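Side-chain contacts in microtubule-associated protein 1A/1B, light chain 3, putative (Trypanosoma brucei, PDB 3H9D), which is a ubiquitin-like protein of the ATG8 family, probably conjugated to a phospholipid and acting at membranes in autophagy: residues A[21-24]-A[25-29]; A[61-64]-A[65-69]; A[80-84]-A[85-89]; A[95-98]-A[99-103]. All blocks are in the same frame, centred on the assembly; numbering follows the deposited sequence.

Interaction 1 (A[21-24]-A[25-29]); sequences AAKV and RERHP
The C-terminal end of helix 14-27, the second of the two helices that the ATG8 family adds in front of its ubiquitin-like core, is where Lys-23 and Arg-27 meet one turn apart. Their side chains run side by side and point the same way. The nearest approach is of a lysine methylene to a guanidinium nitrogen, Lys-23 CE lying 3.3 Å from Arg-27 NH1, obliquely to the group. The Lys-23 NZ to Arg-27 NH1 distance is 4.1 Å, so two like charges sit close together, a placement that would be expected to cost some energy. Both chains leave the helix with CG anti to the backbone N (chi1 -157° for Lys-23, -163° for Arg-27) and both bend at chi3, which keeps them alongside each other. His-28 NE2 lies over one face of the Arg-27 guanidinium, offset toward its rim.

Beneath them the backbone continues the helical ladder. Arg-27 N donates to Lys-23 O at 3.2 Å from above the carbonyl plane, whereas the bond from Arg-25 N to Ala-21 O is weak. Val-24 is buried, with Pro-33 and Leu-53 of the sheet against its side chain, and Arg-25 leads off toward Leu-32 and Pro-33. His-28 is the first residue to depart from helical angles, yet its amide still closes the last turn, His-28 N reaching Val-24 O at 2.9 Å, while that same oxygen lies near the plane of the imidazole at its edge, 4.2 Å from His-28 CD2.

Interaction 2 (A[61-64]-A[65-69]); sequences GQFV and SVLRK
Phe-63 and Leu-67, one turn apart on helix 60-71, form the apolar ridge that this helix turns toward the sheet. The phenyl ring leaves the backbone with CG anti to N (chi1 171°), and its far end leans forward along the helix toward Leu-67. Leu-67 CB lies over one face of the ring, and the branch that comes nearest is CD2, 4.2 Å from Phe-63 CE2, a loose van der Waals approach. Leu-67 CG is likewise anti to its own nitrogen (chi1 179°), which sends the branch bearing CD2 to the side of the helix that carries the ring.

The backbone beneath this pair is regular. Leu-67 N donates to Phe-63 O at 2.7 Å, with an N-H...O angle of 168°, and Arg-68 N follows with a 2.8 Å bond to Val-64 O. Val-66 turns to another side, its CG2 lying 3.4 Å from Gln-62 O, the oxygen that also accepts from Val-66 N at 3.1 Å. The polar ends of two further side chains are held by main-chain atoms: Gln-62 OE1 accepts from Thr-59 N, while Arg-68 NH2 donates to Ser-77 O.

This is the helix laid against the sheet in the ubiquitin-like beta-grasp fold. Phe-63 meets Phe-52 edge-to-face and also touches Ile-34, Cys-36 and Met-110, so its ring is buried against three strands. Leu-67 reaches Cys-36, Tyr-112 and Val-81, and Val-64 packs on Leu-79 and Val-81, extending the interface to strand 80-83.

Interaction 3 (A[80-84]-A[85-89]); sequences FVYTN and DTVLP
Apolar contacts between Tyr-82 and Val-87 occupy one face of this two-stranded ribbon. The isopropyl group lies across the phenol, with Val-87 CB 3.6 Å from Tyr-82 CE1, and Val-87 CG2 also reaches Phe-80 CB at 4.0 Å. On the other face Leu-88 CD1 approaches both Val-81 CG2, at 4.0 Å, and Thr-83 OG1, at 3.4 Å. That hydroxyl is buried with no polar partner. Leucine CG stands anti to the carbonyl carbon (chi1 -76°), which brings the methyl up against the threonine.

The backbone makes the arrangement a beta hairpin, closed by a type I' turn from Thr-83 to Thr-86 in which Asn-84 and Asp-85 take positive phi. Tyr-82 and Val-87 form a non-hydrogen-bonded pair next to the hydrogen-bonded pair Thr-83 and Thr-86; in the latter, Thr-86 N donates to Thr-83 O at 2.9 Å and Thr-83 N to Thr-86 O at 3.2 Å. Farther from the turn, Leu-88 N meets Val-81 O at 2.8 Å.

A water extends the polar links by accepting from Val-81 N and donating to Leu-88 O, 3.0 Å away. Weaker CA-H...O contacts accompany these bonds, one of them from Tyr-82 CA to Thr-86 O.

Interaction 4 (A[95-98]-A[99-103]); sequences ADIY and SKYKD
Ser-99 OG donates to Ala-95 O at 2.7 Å, nearly along the C=O axis, so a side-chain hydroxyl bonds back to the carbonyl one turn earlier in helix 94-101. With OG beside its own nitrogen (chi1 -41°), the serine hydroxyl folds down against the helix. The backbone bonds that follow are ordinary, Lys-100 N to Asp-96 O and Tyr-101 N to Ile-97 O, until the helix ends at Tyr-101; the amide of Lys-102, the first residue beyond it, makes a weak bond to Tyr-98 O.

Lys-102 then lays its aliphatic chain over a face of the Tyr-98 ring. CD is 4.0 Å from the ring centroid and 29° off the normal, a CH-pi contact. CG of the lysine lies between the backbone N and the carbonyl carbon (chi1 67°), turning the extended chain back across the phenol. On the neighbouring side of the helix, Ile-97 CG2 meets Tyr-101 CD2 at 3.7 Å, while Lys-100 CG lies over the centre of one face of the Tyr-101 ring.

The phenol oxygen of Tyr-98 is hydrogen-bonded to Gly-106 O, and its ring packs on Leu-32 and Pro-33 of strand 31-38. Ile-97 and Tyr-101 cover Leu-108 and Thr-83, seating the helix on strands 108-113 and 80-83.

In the fold
The four contacts are local, yet they touch one another in three places, linking the N-terminal helix 14-27 to the ubiquitin-like core. Interaction 3 touches both helices: Val-81 CG1 lies 3.6 Å from Leu-67 CD2 of interaction 2, and Leu-88 CD2 lies 3.6 Å from Ile-97 CD1 of interaction 4. The hairpin therefore joins helices 60-71 and 94-101, whose contacts do not meet directly, their nearest atoms being about 8 Å apart. Interaction 1 joins through interaction 4, where Arg-25 NE approaches Tyr-98 OH at 3.1 Å; from interaction 3, on the opposite side of the chain's centre, its centre is 24 Å away. A bound calcium ion is about 9 Å from the Leu-67 side chain.

Interaction 1 (A[21-24]-A[25-29])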
loop_
_atom_site.group_PDB
_atom_site.type_symbol
_atom_site.label_atom_id
_atom_site.label_comp_id
_atom_site.label_asym_id
_atom_site.label_seq_id
_atom_site.Cartn_x
_atom_site.Cartn_y
_atom_site.Cartn_z
ATOM N N ALA A 21 -0.158 -3.035 15.994
ATOM C CA ALA A 21 1.028 -3.845 16.262
ATOM C C ALA A 21 1.619 -3.561 17.644
ATOM O O ALA A 21 2.202 -4.453 18.267
ATOM C CB ALA A 21 2.073 -3.611 15.192
ATOM N N ALA A 22 1.471 -2.323 18.110
ATOM C CA ALA A 22 2.051 -1.910 19.385
ATOM C C ALA A 22 1.176 -2.346 20.547
ATOM O O ALA A 22 1.690 -2.668 21.617
ATOM C CB ALA A 22 2.305 -0.402 19.413
ATOM N N LYS A 23 -0.137 -2.366 20.320
ATOM C CA LYS A 23 -1.113 -2.861 21.293
ATOM C C LYS A 23 -1.032 -4.385 21.438
ATOM O O LYS A 23 -1.402 -4.937 22.482
ATOM C CB LYS A 23 -2.538 -2.455 20.889
ATOM C CG LYS A 23 -3.531 -2.434 22.052
ATOM C CD LYS A 23 -4.962 -2.116 21.616
ATOM C CE LYS A 23 -5.800 -3.386 21.410
ATOM N NZ LYS A 23 -7.275 -3.150 21.554
ATOM N N VAL A 24 -0.570 -5.051 20.378
ATOM C CA VAL A 24 -0.348 -6.499 20.390
ATOM C C VAL A 24 0.836 -6.861 21.295
ATOM O O VAL A 24 0.734 -7.766 22.123
ATOM C CB VAL A 24 -0.141 -7.059 18.951
ATOM C CG1 VAL A 24 0.601 -8.397 18.969
ATOM C CG2 VAL A 24 -1.476 -7.202 18.240
ATOM N N ARG A 25 1.937 -6.128 21.140
ATOM C CA ARG A 25 3.182 -6.420 21.844
ATOM C C ARG A 25 3.211 -5.862 23.268
ATOM O O ARG A 25 4.161 -6.108 24.022
ATOM C CB ARG A 25 4.376 -5.913 21.035
ATOM C CG ARG A 25 4.715 -6.793 19.840
ATOM C CD ARG A 25 5.507 -6.022 18.788
ATOM N NE ARG A 25 6.941 -5.831 19.065
ATOM C CZ ARG A 25 7.746 -6.683 19.706
ATOM N NH1 ARG A 25 7.294 -7.839 20.182
ATOM N NH2 ARG A 25 9.027 -6.369 19.870
ATOM N N GLU A 26 2.165 -5.115 23.621
ATOM C CA GLU A 26 1.994 -4.566 24.964
ATOM C C GLU A 26 1.066 -5.458 25.794
ATOM O O GLU A 26 1.354 -5.735 26.958
ATOM C CB GLU A 26 1.471 -3.127 24.878
ATOM C CG GLU A 26 1.197 -2.434 26.210
ATOM C CD GLU A 26 -0.280 -2.435 26.584
ATOM O OE1 GLU A 26 -0.603 -2.855 27.716
ATOM O OE2 GLU A 26 -1.115 -2.016 25.749
ATOM N N ARG A 27 -0.028 -5.913 25.184
ATOM C CA ARG A 27 -0.998 -6.795 25.841
ATOM C C ARG A 27 -0.501 -8.240 25.886
ATOM O O ARG A 27 -0.664 -8.936 26.894
ATOM C CB ARG A 27 -2.347 -6.724 25.124
ATOM C CG ARG A 27 -3.515 -7.250 25.933
ATOM C CD ARG A 27 -4.811 -6.549 25.552
ATOM N NE ARG A 27 -5.611 -7.289 24.573
ATOM C CZ ARG A 27 -5.575 -7.107 23.252
ATOM N NH1 ARG A 27 -4.760 -6.213 22.704
ATOM N NH2 ARG A 27 -6.362 -7.834 22.470
ATOM N N HIS A 28 0.094 -8.680 24.778
ATOM C CA HIS A 28 0.700 -10.002 24.675
ATOM C C HIS A 28 2.189 -9.856 24.362
ATOM O O HIS A 28 2.596 -10.017 23.206
ATOM C CB HIS A 28 0.015 -10.828 23.586
ATOM C CG HIS A 28 -1.471 -10.932 23.743
ATOM N ND1 HIS A 28 -2.073 -11.946 24.456
ATOM C CD2 HIS A 28 -2.474 -10.163 23.261
ATOM C CE1 HIS A 28 -3.385 -11.789 24.417
ATOM N NE2 HIS A 28 -3.655 -10.717 23.694
ATOM N N PRO A 29 3.011 -9.568 25.398
ATOM C CA PRO A 29 4.443 -9.299 25.224
ATOM C C PRO A 29 5.234 -10.527 24.753
ATOM O O PRO A 29 6.329 -10.385 24.194
ATOM C CB PRO A 29 4.890 -8.879 26.630
ATOM C CG PRO A 29 3.928 -9.538 27.540
ATOM C CD PRO A 29 2.619 -9.513 26.821
#

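Interaction 2 (A[61-64]-A[65-69])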
loop_
_atom_site.group_PDB
_atom_site.type_symbol
_atom_site.label_atom_id
_atom_site.label_comp_id
_atom_site.label_asym_id
_atom_site.label_seq_id
_atom_site.Cartn_x
_atom_site.Cartn_y
_atom_site.Cartn_z
ATOM N N GLY A 61 9.606 -23.278 10.854
ATOM C CA GLY A 61 8.965 -24.581 10.674
ATOM C C GLY A 61 7.727 -24.830 11.525
ATOM O O GLY A 61 6.766 -25.453 11.066
ATOM N N GLN A 62 7.753 -24.353 12.767
ATOM C CA GLN A 62 6.596 -24.465 13.655
ATOM C C GLN A 62 5.446 -23.540 13.259
ATOM O O GLN A 62 4.290 -23.969 13.262
ATOM C CB GLN A 62 6.999 -24.203 15.105
ATOM C CG GLN A 62 7.746 -25.346 15.763
ATOM C CD GLN A 62 8.451 -24.907 17.025
ATOM O OE1 GLN A 62 9.395 -24.120 16.977
ATOM N NE2 GLN A 62 7.997 -25.416 18.166
ATOM N N PHE A 63 5.749 -22.278 12.940
ATOM C CA PHE A 63 4.708 -21.351 12.452
ATOM C C PHE A 63 4.021 -21.904 11.201
ATOM O O PHE A 63 2.808 -21.799 11.059
ATOM C CB PHE A 63 5.238 -19.929 12.202
ATOM C CG PHE A 63 4.238 -19.029 11.493
ATOM C CD1 PHE A 63 3.036 -18.662 12.116
ATOM C CD2 PHE A 63 4.486 -18.570 10.191
ATOM C CE1 PHE A 63 2.094 -17.850 11.460
ATOM C CE2 PHE A 63 3.552 -17.748 9.524
ATOM C CZ PHE A 63 2.350 -17.391 10.162
ATOM N N VAL A 64 4.807 -22.517 10.321
ATOM C CA VAL A 64 4.296 -23.170 9.121
ATOM C C VAL A 64 3.282 -24.256 9.448
ATOM O O VAL A 64 2.219 -24.323 8.825
ATOM C CB VAL A 64 5.462 -23.728 8.254
ATOM C CG1 VAL A 64 4.954 -24.678 7.160
ATOM C CG2 VAL A 64 6.246 -22.573 7.655
ATOM N N SER A 65 3.612 -25.104 10.425
ATOM C CA SER A 65 2.676 -26.118 10.917
ATOM C C SER A 65 1.359 -25.501 11.408
ATOM O O SER A 65 0.285 -26.039 11.129
ATOM C CB SER A 65 3.325 -26.972 12.017
ATOM O OG SER A 65 4.139 -28.001 11.465
ATOM N N VAL A 66 1.462 -24.378 12.129
ATOM C CA VAL A 66 0.300 -23.608 12.612
ATOM C C VAL A 66 -0.508 -22.996 11.460
ATOM O O VAL A 66 -1.740 -23.074 11.442
ATOM C CB VAL A 66 0.728 -22.469 13.585
ATOM C CG1 VAL A 66 -0.457 -21.586 13.959
ATOM C CG2 VAL A 66 1.385 -23.038 14.838
ATOM N N LEU A 67 0.199 -22.380 10.513
ATOM C CA LEU A 67 -0.391 -21.840 9.288
ATOM C C LEU A 67 -1.107 -22.916 8.463
ATOM O O LEU A 67 -2.173 -22.661 7.898
ATOM C CB LEU A 67 0.704 -21.164 8.459
ATOM C CG LEU A 67 0.394 -20.527 7.101
ATOM C CD1 LEU A 67 -0.622 -19.393 7.222
ATOM C CD2 LEU A 67 1.686 -20.027 6.503
ATOM N N ARG A 68 -0.521 -24.116 8.417
ATOM C CA ARG A 68 -1.086 -25.263 7.688
ATOM C C ARG A 68 -2.467 -25.688 8.197
ATOM O O ARG A 68 -3.340 -26.098 7.415
ATOM C CB ARG A 68 -0.114 -26.446 7.738
ATOM C CG ARG A 68 -0.548 -27.662 6.946
ATOM C CD ARG A 68 0.405 -28.830 7.145
ATOM N NE ARG A 68 1.648 -28.714 6.382
ATOM C CZ ARG A 68 1.793 -29.063 5.104
ATOM N NH1 ARG A 68 0.763 -29.539 4.399
ATOM N NH2 ARG A 68 2.977 -28.931 4.530
ATOM N N LYS A 69 -2.661 -25.585 9.509
ATOM C CA LYS A 69 -3.960 -25.856 10.123
ATOM C C LYS A 69 -5.062 -24.917 9.612
ATOM O O LYS A 69 -6.242 -25.278 9.623
#

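Interaction 3 (A[80-84]-A[85-89])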
loop_
_atom_site.group_PDB
_atom_site.type_symbol
_atom_site.label_atom_id
_atom_site.label_comp_id
_atom_site.label_asym_id
_atom_site.label_seq_id
_atom_site.Cartn_x
_atom_site.Cartn_y
_atom_site.Cartn_z
ATOM N N PHE A 80 5.335 -23.265 1.728
ATOM C CA PHE A 80 6.490 -22.377 1.847
ATOM C C PHE A 80 6.084 -21.008 2.392
ATOM O O PHE A 80 4.961 -20.562 2.178
ATOM C CB PHE A 80 7.208 -22.245 0.491
ATOM C CG PHE A 80 7.573 -23.572 -0.133
ATOM C CD1 PHE A 80 6.757 -24.146 -1.100
ATOM C CD2 PHE A 80 8.727 -24.244 0.249
ATOM C CE1 PHE A 80 7.078 -25.371 -1.666
ATOM C CE2 PHE A 80 9.065 -25.477 -0.319
ATOM C CZ PHE A 80 8.240 -26.036 -1.272
ATOM N N VAL A 81 6.996 -20.352 3.104
ATOM C CA VAL A 81 6.760 -18.975 3.547
ATOM C C VAL A 81 7.896 -18.038 3.159
ATOM O O VAL A 81 9.034 -18.457 3.003
ATOM C CB VAL A 81 6.408 -18.848 5.066
ATOM C CG1 VAL A 81 5.038 -19.476 5.354
ATOM C CG2 VAL A 81 7.511 -19.442 5.958
ATOM N N TYR A 82 7.557 -16.765 2.987
ATOM C CA TYR A 82 8.453 -15.791 2.384
ATOM C C TYR A 82 8.416 -14.502 3.195
ATOM O O TYR A 82 7.359 -14.112 3.688
ATOM C CB TYR A 82 8.022 -15.515 0.927
ATOM C CG TYR A 82 7.892 -16.758 0.058
ATOM C CD1 TYR A 82 8.935 -17.161 -0.775
ATOM C CD2 TYR A 82 6.727 -17.530 0.065
ATOM C CE1 TYR A 82 8.822 -18.302 -1.577
ATOM C CE2 TYR A 82 6.608 -18.677 -0.732
ATOM C CZ TYR A 82 7.659 -19.052 -1.547
ATOM O OH TYR A 82 7.558 -20.179 -2.331
ATOM N N THR A 83 9.578 -13.882 3.379
ATOM C CA THR A 83 9.656 -12.482 3.774
ATOM C C THR A 83 10.632 -11.834 2.808
ATOM O O THR A 83 11.553 -12.497 2.331
ATOM C CB THR A 83 10.173 -12.229 5.221
ATOM O OG1 THR A 83 9.923 -13.353 6.075
ATOM C CG2 THR A 83 9.483 -11.011 5.796
ATOM N N ASN A 84 10.426 -10.549 2.521
ATOM C CA ASN A 84 11.279 -9.806 1.590
ATOM C C ASN A 84 11.574 -10.599 0.311
ATOM O O ASN A 84 12.718 -10.658 -0.144
ATOM C CB ASN A 84 12.578 -9.365 2.283
ATOM C CG ASN A 84 13.324 -8.289 1.511
ATOM O OD1 ASN A 84 12.712 -7.410 0.893
ATOM N ND2 ASN A 84 14.656 -8.356 1.539
ATOM N N ASP A 85 10.532 -11.230 -0.235
ATOM C CA ASP A 85 10.585 -11.966 -1.515
ATOM C C ASP A 85 11.545 -13.167 -1.535
ATOM O O ASP A 85 11.882 -13.689 -2.601
ATOM C CB ASP A 85 10.878 -11.010 -2.685
ATOM C CG ASP A 85 9.956 -11.236 -3.864
ATOM O OD1 ASP A 85 8.733 -11.022 -3.712
ATOM O OD2 ASP A 85 10.449 -11.613 -4.948
ATOM N N THR A 86 11.975 -13.604 -0.355
ATOM C CA THR A 86 12.835 -14.783 -0.246
ATOM C C THR A 86 12.214 -15.845 0.666
ATOM O O THR A 86 11.789 -15.541 1.789
ATOM C CB THR A 86 14.288 -14.443 0.232
ATOM O OG1 THR A 86 14.432 -14.738 1.625
ATOM C CG2 THR A 86 14.652 -12.976 -0.020
ATOM N N VAL A 87 12.175 -17.085 0.167
ATOM C CA VAL A 87 11.691 -18.242 0.925
ATOM C C VAL A 87 12.457 -18.354 2.240
ATOM O O VAL A 87 13.632 -17.973 2.320
ATOM C CB VAL A 87 11.753 -19.574 0.082
ATOM C CG1 VAL A 87 13.203 -20.070 -0.124
ATOM C CG2 VAL A 87 10.891 -20.667 0.703
ATOM N N LEU A 88 11.777 -18.847 3.268
ATOM C CA LEU A 88 12.370 -18.970 4.595
ATOM C C LEU A 88 12.759 -20.406 4.928
ATOM O O LEU A 88 12.007 -21.339 4.624
ATOM C CB LEU A 88 11.422 -18.436 5.667
ATOM C CG LEU A 88 11.269 -16.929 5.820
ATOM C CD1 LEU A 88 10.257 -16.645 6.920
ATOM C CD2 LEU A 88 12.599 -16.294 6.142
ATOM N N PRO A 89 13.938 -20.585 5.556
ATOM C CA PRO A 89 14.284 -21.915 6.041
ATOM C C PRO A 89 13.544 -22.199 7.346
ATOM O O PRO A 89 13.573 -21.383 8.269
ATOM C CB PRO A 89 15.799 -21.832 6.263
ATOM C CG PRO A 89 16.081 -20.392 6.505
ATOM C CD PRO A 89 14.993 -19.590 5.843
HETATM O O HOH W 1 9.173 -22.075 3.974
#

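Interaction 4 (A[95-98]-A[99-103])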
loop_
_atom_site.group_PDB
_atom_site.type_symbol
_atom_site.label_atom_id
_atom_site.label_comp_id
_atom_site.label_asym_id
_atom_site.label_seq_id
_atom_site.Cartn_x
_atom_site.Cartn_y
_atom_site.Cartn_z
ATOM N N ALA A 95 11.517 -15.158 15.615
ATOM C CA ALA A 95 11.901 -13.935 16.318
ATOM C C ALA A 95 13.173 -13.269 15.784
ATOM O O ALA A 95 13.430 -12.099 16.088
ATOM C CB ALA A 95 12.034 -14.223 17.798
ATOM N N ASP A 96 13.969 -14.016 15.011
ATOM C CA ASP A 96 15.073 -13.450 14.225
ATOM C C ASP A 96 14.542 -12.835 12.930
ATOM O O ASP A 96 14.993 -11.766 12.511
ATOM C CB ASP A 96 16.124 -14.517 13.879
ATOM C CG ASP A 96 17.018 -14.899 15.069
ATOM O OD1 ASP A 96 17.082 -14.150 16.075
ATOM O OD2 ASP A 96 17.674 -15.964 14.977
ATOM N N ILE A 97 13.605 -13.537 12.292
ATOM C CA ILE A 97 12.923 -13.054 11.087
ATOM C C ILE A 97 12.146 -11.774 11.398
ATOM O O ILE A 97 12.164 -10.827 10.615
ATOM C CB ILE A 97 11.971 -14.139 10.472
ATOM C CG1 ILE A 97 12.670 -15.504 10.358
ATOM C CG2 ILE A 97 11.411 -13.695 9.118
ATOM C CD1 ILE A 97 13.895 -15.537 9.436
ATOM N N TYR A 98 11.496 -11.735 12.557
ATOM C CA TYR A 98 10.735 -10.562 12.950
ATOM C C TYR A 98 11.618 -9.319 13.031
ATOM O O TYR A 98 11.293 -8.294 12.437
ATOM C CB TYR A 98 9.992 -10.788 14.273
ATOM C CG TYR A 98 9.265 -9.549 14.748
ATOM C CD1 TYR A 98 8.027 -9.191 14.207
ATOM C CD2 TYR A 98 9.820 -8.723 15.721
ATOM C CE1 TYR A 98 7.362 -8.047 14.631
ATOM C CE2 TYR A 98 9.164 -7.576 16.147
ATOM C CZ TYR A 98 7.939 -7.242 15.598
ATOM O OH TYR A 98 7.288 -6.101 16.022
ATOM N N SER A 99 12.741 -9.425 13.743
ATOM C CA SER A 99 13.574 -8.262 14.072
ATOM C C SER A 99 14.302 -7.703 12.858
ATOM O O SER A 99 14.499 -6.488 12.747
ATOM C CB SER A 99 14.577 -8.628 15.165
ATOM O OG SER A 99 13.960 -9.446 16.148
ATOM N N LYS A 100 14.704 -8.595 11.955
ATOM C CA LYS A 100 15.378 -8.211 10.723
ATOM C C LYS A 100 14.392 -7.611 9.719
ATOM O O LYS A 100 14.650 -6.546 9.145
ATOM C CB LYS A 100 16.087 -9.431 10.112
ATOM C CG LYS A 100 17.013 -9.124 8.937
ATOM C CD LYS A 100 17.917 -10.311 8.605
ATOM C CE LYS A 100 18.693 -10.078 7.304
ATOM N NZ LYS A 100 19.917 -10.936 7.163
ATOM N N TYR A 101 13.261 -8.289 9.523
ATOM C CA TYR A 101 12.370 -8.006 8.395
ATOM C C TYR A 101 11.062 -7.293 8.744
ATOM O O TYR A 101 10.221 -7.102 7.869
ATOM C CB TYR A 101 12.038 -9.301 7.644
ATOM C CG TYR A 101 13.211 -10.034 7.011
ATOM C CD1 TYR A 101 13.791 -9.577 5.827
ATOM C CD2 TYR A 101 13.711 -11.211 7.578
ATOM C CE1 TYR A 101 14.851 -10.257 5.236
ATOM C CE2 TYR A 101 14.766 -11.900 6.994
ATOM C CZ TYR A 101 15.336 -11.418 5.822
ATOM O OH TYR A 101 16.386 -12.101 5.234
ATOM N N LYS A 102 10.881 -6.899 10.001
ATOM C CA LYS A 102 9.652 -6.206 10.407
ATOM C C LYS A 102 9.442 -4.882 9.670
ATOM O O LYS A 102 10.377 -4.101 9.484
ATOM C CB LYS A 102 9.593 -5.981 11.925
ATOM C CG LYS A 102 10.629 -5.009 12.484
ATOM C CD LYS A 102 10.743 -5.166 13.986
ATOM C CE LYS A 102 11.460 -4.004 14.628
ATOM N NZ LYS A 102 11.423 -4.120 16.120
ATOM N N ASP A 103 8.198 -4.660 9.255
ATOM C CA ASP A 103 7.777 -3.426 8.602
ATOM C C ASP A 103 7.827 -2.279 9.616
ATOM O O ASP A 103 7.802 -2.507 10.820
ATOM C CB ASP A 103 6.346 -3.599 8.051
ATOM C CG ASP A 103 5.956 -2.527 7.048
ATOM O OD1 ASP A 103 5.295 -1.545 7.445
ATOM O OD2 ASP A 103 6.309 -2.666 5.861
#